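Local atomic coordinates of peptidase S15/CocE/NonD (Thaumarchaeota archaeon SCGC AB-539-E09, PDB entry 4PF1), a protein that probably acts as a serine aminopeptidase of the alpha/beta-hydrolase fold, cleaving residues from the amino-terminal end of peptides. Residues D194-M199 with L208-N213. Residues are numbered along the deposited sequence; the frame is centred on the assembly and turned at random.
Sequences DDWFHM and LPYAYN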
# COMPACT_ATOMS: atom_id res chain seq x y z
N ASP A 194 -9.11 -21.51 26.16
CA ASP A 194 -9.13 -20.07 25.96
C ASP A 194 -7.70 -19.49 25.81
O ASP A 194 -7.05 -19.78 24.81
CB ASP A 194 -9.99 -19.34 27.00
CG ASP A 194 -11.49 -19.45 26.75
OD1 ASP A 194 -11.90 -19.57 25.57
OD2 ASP A 194 -12.26 -19.40 27.74
N ASP A 195 -7.22 -18.66 26.76
CA ASP A 195 -5.96 -17.93 26.61
C ASP A 195 -4.66 -18.66 26.96
O ASP A 195 -3.67 -18.47 26.24
CB ASP A 195 -6.00 -16.63 27.41
CG ASP A 195 -7.00 -15.63 26.88
OD1 ASP A 195 -6.74 -15.06 25.80
OD2 ASP A 195 -8.03 -15.41 27.54
N TRP A 196 -4.60 -19.36 28.10
CA TRP A 196 -3.34 -19.92 28.60
C TRP A 196 -3.00 -21.30 28.02
O TRP A 196 -1.84 -21.53 27.69
CB TRP A 196 -3.32 -19.95 30.15
CG TRP A 196 -4.05 -18.79 30.79
CD1 TRP A 196 -5.11 -18.87 31.64
CD2 TRP A 196 -3.81 -17.39 30.56
NE1 TRP A 196 -5.55 -17.60 31.96
CE2 TRP A 196 -4.78 -16.68 31.31
CE3 TRP A 196 -2.89 -16.67 29.78
CZ2 TRP A 196 -4.80 -15.28 31.35
CZ3 TRP A 196 -2.95 -15.29 29.78
CH2 TRP A 196 -3.90 -14.61 30.56
N PHE A 197 -3.98 -22.20 27.92
CA PHE A 197 -3.79 -23.55 27.36
C PHE A 197 -4.97 -23.94 26.47
O PHE A 197 -6.09 -23.47 26.69
CB PHE A 197 -3.65 -24.62 28.47
CG PHE A 197 -2.60 -24.44 29.55
CD1 PHE A 197 -2.82 -23.60 30.63
CD2 PHE A 197 -1.47 -25.25 29.57
CE1 PHE A 197 -1.88 -23.49 31.66
CE2 PHE A 197 -0.52 -25.13 30.60
CZ PHE A 197 -0.74 -24.25 31.63
N HIS A 198 -4.72 -24.86 25.52
CA HIS A 198 -5.75 -25.50 24.69
C HIS A 198 -5.61 -26.99 24.89
O HIS A 198 -4.66 -27.60 24.39
CB HIS A 198 -5.64 -25.11 23.21
CG HIS A 198 -6.25 -23.78 22.88
ND1 HIS A 198 -6.85 -23.55 21.66
CD2 HIS A 198 -6.29 -22.64 23.60
CE1 HIS A 198 -7.24 -22.29 21.68
NE2 HIS A 198 -6.92 -21.70 22.83
N MET A 199 -6.51 -27.57 25.72
CA MET A 199 -6.52 -29.00 26.08
C MET A 199 -5.12 -29.48 26.58
O MET A 199 -4.64 -30.55 26.20
CB MET A 199 -7.05 -29.87 24.92
CG MET A 199 -8.56 -29.76 24.74
SD MET A 199 -9.19 -30.58 23.25
CE MET A 199 -8.88 -29.31 22.01
N LEU A 208 3.31 -15.65 28.77
CA LEU A 208 4.51 -15.04 29.38
C LEU A 208 4.60 -13.50 29.19
O LEU A 208 4.69 -12.81 30.20
CB LEU A 208 5.81 -15.72 28.91
CG LEU A 208 5.96 -17.22 29.23
CD1 LEU A 208 7.28 -17.75 28.71
CD2 LEU A 208 5.86 -17.49 30.72
N PRO A 209 4.56 -12.93 27.95
CA PRO A 209 4.64 -11.45 27.83
C PRO A 209 3.48 -10.73 28.51
O PRO A 209 3.68 -9.68 29.12
CB PRO A 209 4.62 -11.22 26.31
CG PRO A 209 5.04 -12.52 25.71
CD PRO A 209 4.48 -13.56 26.62
N TYR A 210 2.26 -11.32 28.45
CA TYR A 210 1.06 -10.75 29.06
C TYR A 210 1.15 -10.74 30.59
O TYR A 210 0.83 -9.72 31.20
CB TYR A 210 -0.20 -11.51 28.59
CG TYR A 210 -1.49 -10.99 29.18
CD1 TYR A 210 -2.03 -11.56 30.33
CD2 TYR A 210 -2.18 -9.94 28.58
CE1 TYR A 210 -3.22 -11.09 30.87
CE2 TYR A 210 -3.38 -9.47 29.11
CZ TYR A 210 -3.90 -10.05 30.26
OH TYR A 210 -5.07 -9.60 30.79
N ALA A 211 1.56 -11.87 31.21
CA ALA A 211 1.72 -11.94 32.67
C ALA A 211 2.79 -10.94 33.13
O ALA A 211 2.60 -10.27 34.13
CB ALA A 211 2.09 -13.36 33.10
N TYR A 212 3.88 -10.79 32.34
CA TYR A 212 4.96 -9.85 32.62
C TYR A 212 4.45 -8.41 32.60
O TYR A 212 4.64 -7.69 33.57
CB TYR A 212 6.09 -10.03 31.59
CG TYR A 212 7.38 -9.30 31.93
CD1 TYR A 212 7.58 -7.98 31.53
CD2 TYR A 212 8.42 -9.95 32.58
CE1 TYR A 212 8.77 -7.31 31.81
CE2 TYR A 212 9.63 -9.29 32.85
CZ TYR A 212 9.79 -7.97 32.47
OH TYR A 212 10.97 -7.32 32.74
N ASN A 213 3.81 -7.99 31.49
CA ASN A 213 3.30 -6.63 31.29
C ASN A 213 2.24 -6.24 32.32
O ASN A 213 2.34 -5.18 32.93
CB ASN A 213 2.75 -6.47 29.86
CG ASN A 213 3.80 -6.51 28.79
OD1 ASN A 213 4.98 -6.23 29.02
ND2 ASN A 213 3.41 -6.88 27.57
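Trp196 and Tyr210 make a small, purely apolar aromatic contact that bridges the loop leading into strand 197-198 and the helix 204-215. The benzene half of the indole does the touching: CH2 of Trp196 lies 3.6 Å from CD1 of Tyr210 and equally close to CE1 of Tyr210. CD1 of Tyr210 lies at the indole edge, close to its plane, while the two rings, inclined by 40° with centroids 5.7 Å apart, neither stack nor form a T-shape. Tyr210 reaches across because its CG stands opposite the backbone N (chi1 179°), which carries the ring off the helix. Trp196 is steadied from within its own loop, where CB of Asp195 sits 3.8 Å above the centre of one indole face, and from helix 254-261, where Phe255 packs edge-to-face. A bent hydrogen bond of 2.8 Å from NE2 of His198, in its ring plane, to a lone pair of O of Asp194 ties the loop to the strand. At its polar end Tyr210 is hydrogen-bonded to the hydroxyl of Tyr69. A glycerol, probably from the crystallisation liquor, lies close to Tyr210, and Ser161-His328-Asp295, probably the catalytic triad, is near without touching, consistent with Tyr210 lining an alpha/beta-hydrolase active-site pocket.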